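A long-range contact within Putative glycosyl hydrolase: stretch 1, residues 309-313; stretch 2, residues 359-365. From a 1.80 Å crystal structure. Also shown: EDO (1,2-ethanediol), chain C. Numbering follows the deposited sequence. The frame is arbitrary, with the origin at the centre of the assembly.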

ATOM      1  N   GLY A 309       3.886   7.150  -9.839  1.00 25.03           N
ATOM      2  CA  GLY A 309       3.430   7.568 -11.139  1.00 22.87           C
ATOM      3  C   GLY A 309       3.983   8.877 -11.655  1.00 23.57           C
ATOM      4  O   GLY A 309       3.815   9.192 -12.815  1.00 24.82           O
ATOM      5  N   GLU A 310       4.631   9.653 -10.779  1.00 23.44           N
ATOM      6  CA  GLU A 310       5.261  10.902 -11.134  1.00 23.93           C
ATOM      7  C   GLU A 310       6.750  10.715 -11.384  1.00 25.20           C
ATOM      8  O   GLU A 310       7.442  11.672 -11.755  1.00 26.12           O
ATOM      9  CB  GLU A 310       5.074  11.966 -10.035  1.00 24.62           C
ATOM     10  CG  GLU A 310       3.604  12.268  -9.749  1.00 23.93           C
ATOM     11  CD  GLU A 310       2.839  12.607 -11.013  1.00 25.69           C
ATOM     12  OE1 GLU A 310       3.331  13.428 -11.832  1.00 28.51           O
ATOM     13  OE2 GLU A 310       1.741  12.046 -11.208  1.00 29.03           O
ATOM     14  N   GLY A 311       7.247   9.493 -11.180  1.00 25.90           N
ATOM     15  CA  GLY A 311       8.665   9.195 -11.427  1.00 20.99           C
ATOM     16  C   GLY A 311       9.531   9.345 -10.185  1.00 23.02           C
ATOM     17  O   GLY A 311      10.582   8.759 -10.092  1.00 24.49           O
ATOM     18  N   PHE A 312       9.079  10.146  -9.240  1.00 23.13           N
ATOM     19  CA  PHE A 312       9.747  10.292  -7.955  1.00 23.27           C
ATOM     20  C   PHE A 312       9.458   9.068  -7.088  1.00 22.64           C
ATOM     21  O   PHE A 312       8.466   8.347  -7.290  1.00 25.18           O
ATOM     22  CB  PHE A 312       9.185  11.500  -7.204  1.00 24.07           C
ATOM     23  CG  PHE A 312       9.462  12.818  -7.847  1.00 23.16           C
ATOM     24  CD1 PHE A 312      10.674  13.469  -7.631  1.00 24.30           C
ATOM     25  CD2 PHE A 312       8.507  13.428  -8.660  1.00 24.37           C
ATOM     26  CE1 PHE A 312      10.926  14.704  -8.225  1.00 23.59           C
ATOM     27  CE2 PHE A 312       8.739  14.667  -9.231  1.00 23.69           C
ATOM     28  CZ  PHE A 312       9.973  15.281  -9.057  1.00 25.78           C
ATOM     29  N   TRP A 313      10.281   8.910  -6.063  1.00 22.90           N
ATOM     30  CA  TRP A 313      10.008   8.003  -4.974  1.00 22.88           C
ATOM     31  C   TRP A 313       9.562   8.782  -3.725  1.00 21.68           C
ATOM     32  O   TRP A 313       9.799   9.989  -3.584  1.00 23.83           O
ATOM     33  CB  TRP A 313      11.229   7.139  -4.689  1.00 24.90           C
ATOM     34  CG  TRP A 313      11.478   6.051  -5.671  1.00 23.21           C
ATOM     35  CD1 TRP A 313      11.137   4.723  -5.509  1.00 23.85           C
ATOM     36  CD2 TRP A 313      12.104   6.142  -6.955  1.00 23.06           C
ATOM     37  NE1 TRP A 313      11.524   3.996  -6.611  1.00 23.11           N
ATOM     38  CE2 TRP A 313      12.118   4.837  -7.505  1.00 23.76           C
ATOM     39  CE3 TRP A 313      12.650   7.188  -7.710  1.00 21.37           C
ATOM     40  CZ2 TRP A 313      12.665   4.557  -8.744  1.00 24.43           C
ATOM     41  CZ3 TRP A 313      13.251   6.891  -8.942  1.00 20.63           C
ATOM     42  CH2 TRP A 313      13.240   5.591  -9.444  1.00 22.74           C
ATOM     43  N   HIS A 359      13.285  12.587 -15.868  1.00 23.42           N
ATOM     44  CA  HIS A 359      12.267  13.591 -16.202  1.00 24.60           C
ATOM     45  C   HIS A 359      11.730  14.248 -14.932  1.00 25.01           C
ATOM     46  O   HIS A 359      11.554  15.480 -14.872  1.00 25.17           O
ATOM     47  CB  HIS A 359      11.106  12.968 -16.973  1.00 24.33           C
ATOM     48  CG  HIS A 359      11.379  12.753 -18.430  1.00 27.06           C
ATOM     49  ND1 HIS A 359      11.714  13.779 -19.291  1.00 34.13           N
ATOM     50  CD2 HIS A 359      11.354  11.626 -19.179  1.00 27.23           C
ATOM     51  CE1 HIS A 359      11.885  13.285 -20.509  1.00 32.25           C
ATOM     52  NE2 HIS A 359      11.650  11.984 -20.472  1.00 26.03           N
ATOM     53  N   ALA A 360      11.503  13.421 -13.911  1.00 23.66           N
ATOM     54  CA  ALA A 360      10.973  13.868 -12.629  1.00 22.46           C
ATOM     55  C   ALA A 360      11.962  14.870 -11.993  1.00 23.72           C
ATOM     56  O   ALA A 360      11.630  15.999 -11.670  1.00 23.27           O
ATOM     57  CB  ALA A 360      10.762  12.679 -11.693  1.00 22.52           C
ATOM     58  N   VAL A 361      13.200  14.450 -11.880  1.00 25.26           N
ATOM     59  CA  VAL A 361      14.233  15.268 -11.270  1.00 24.09           C
ATOM     60  C   VAL A 361      14.501  16.582 -12.046  1.00 24.92           C
ATOM     61  O   VAL A 361      14.646  17.670 -11.446  1.00 24.34           O
ATOM     62  CB  VAL A 361      15.543  14.404 -11.149  1.00 30.36           C
ATOM     63  CG1 VAL A 361      16.725  15.206 -10.870  1.00 29.83           C
ATOM     64  CG2 VAL A 361      15.322  13.322 -10.051  1.00 28.49           C
ATOM     65  N   ALA A 362      14.596  16.495 -13.367  1.00 23.27           N
ATOM     66  CA  ALA A 362      14.874  17.668 -14.166  1.00 26.00           C
ATOM     67  C   ALA A 362      13.775  18.728 -13.965  1.00 25.88           C
ATOM     68  O   ALA A 362      14.040  19.910 -14.013  1.00 26.08           O
ATOM     69  CB  ALA A 362      15.046  17.288 -15.646  1.00 23.13           C
ATOM     70  N   GLY A 363      12.553  18.293 -13.740  1.00 25.83           N
ATOM     71  CA  GLY A 363      11.444  19.199 -13.417  1.00 27.49           C
ATOM     72  C   GLY A 363      11.576  19.950 -12.107  1.00 27.13           C
ATOM     73  O   GLY A 363      10.832  20.897 -11.865  1.00 27.25           O
ATOM     74  N   LYS A 364      12.529  19.566 -11.273  1.00 25.05           N
ATOM     75  CA  LYS A 364      12.769  20.231  -9.988  1.00 23.51           C
ATOM     76  C   LYS A 364      14.023  21.101 -10.019  1.00 25.44           C
ATOM     77  O   LYS A 364      14.407  21.669  -9.008  1.00 26.27           O
ATOM     78  CB  LYS A 364      12.869  19.196  -8.890  1.00 24.07           C
ATOM     79  CG  LYS A 364      11.562  18.460  -8.651  1.00 26.55           C
ATOM     80  CD  LYS A 364      10.571  19.334  -7.925  1.00 30.67           C
ATOM     81  CE  LYS A 364       9.200  18.672  -7.929  1.00 40.04           C
ATOM     82  NZ  LYS A 364       8.207  19.529  -7.226  1.00 39.28           N
ATOM     83  N   ILE A 365      14.651  21.207 -11.182  1.00 23.98           N
ATOM     84  CA  ILE A 365      15.794  22.111 -11.355  1.00 24.19           C
ATOM     85  C   ILE A 365      15.202  23.446 -11.817  1.00 26.18           C
ATOM     86  O   ILE A 365      14.746  23.574 -12.955  1.00 24.86           O
ATOM     87  CB  ILE A 365      16.805  21.630 -12.388  1.00 24.99           C
ATOM     88  CG1 ILE A 365      17.319  20.215 -12.068  1.00 26.25           C
ATOM     89  CG2 ILE A 365      17.977  22.670 -12.465  1.00 25.18           C
ATOM     90  CD1 ILE A 365      18.223  19.593 -13.181  1.00 24.01           C
TER
HETATM   91  C1  EDO C   2       5.408  12.378 -15.906  1.00 31.34           C
HETATM   92  O1  EDO C   2       6.398  13.318 -15.462  1.00 29.71           O
HETATM   93  C2  EDO C   2       4.394  12.176 -14.815  1.00 28.09           C
HETATM   94  O2  EDO C   2       3.592  13.363 -14.559  1.00 27.94           O

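The most unusual feature of this contact is how squarely a single methyl group sits on an aromatic ring. CB of Ala 360 lies 3.7 Å from the centroid of the Phe 312 ring and only 9° off the ring normal, so the methyl stands almost directly above the middle of the face. This is a CH-pi interaction: dispersion supplies most of the attraction, with a small electrostatic part from the weakly polarised C-H bonds. No hydrogen bond joins the two stretches, so the contact depends on packing of this kind, and it buries a modest 205 Å² in all.

Alanine suits its place because its side chain is short and its CA-to-CB bond points toward the other stretch. The helix can therefore come close. The CA atoms of Gly 311 and Ala 360 are 5.3 Å apart, and the same methyl that covers the ring also touches the backbone before it, with Ala 360 CB 3.5 Å from Glu 310 O and 3.9 Å from Gly 311 C. One small group thus touches both a ring face and the main chain of Glu 310 and Gly 311.

Gly 311 answers this closeness from the other side. A CB built on it in ideal geometry would point toward the helix and come 3.1 Å from Ala 360 CB, a tight approach. Its backbone angles, phi 93° and psi -24°, would also jam such an atom against the carbonyl oxygen of Glu 310, which by itself calls for glycine. Local conformation and packing across the contact therefore both favour the residue found here.

Phe 312 has the most area covered by the other stretch, 83 Å². Its CA-to-CB bond points sideways, but with chi1 at -66° (m) the end of the side chain comes nearer to the helix. Beyond the methyl, the ring reaches the backbone: Phe 312 CZ is 3.2 Å from Ala 360 O, a close approach of an aromatic carbon to a carbonyl oxygen. A flat, broad ring can offer a face to Ala 360 and an edge to Lys 364.

Lys 364 lies at the ring edge, near its plane, with Lys 364 CG 3.6 Å from Phe 312 CZ. Here lysine contributes its aliphatic portion to the packing, and the long chain lets the charged NZ lie farther along, while the residue as a whole remains partly exposed. Lys 364 lies within a type I beta turn that runs from Ala 362 to Ile 365; Lys 364 N donates to Val 361 O at 2.8 Å, and Ile 365 N to Ala 362 O at 3.2 Å.

Glu 310 contributes its carbonyl rather than its side chain, whose carboxylate binds 1,2-ethanediol, probably from the crystallisation liquor; EDO O2 donates to Glu 310 OE1 at 2.7 Å.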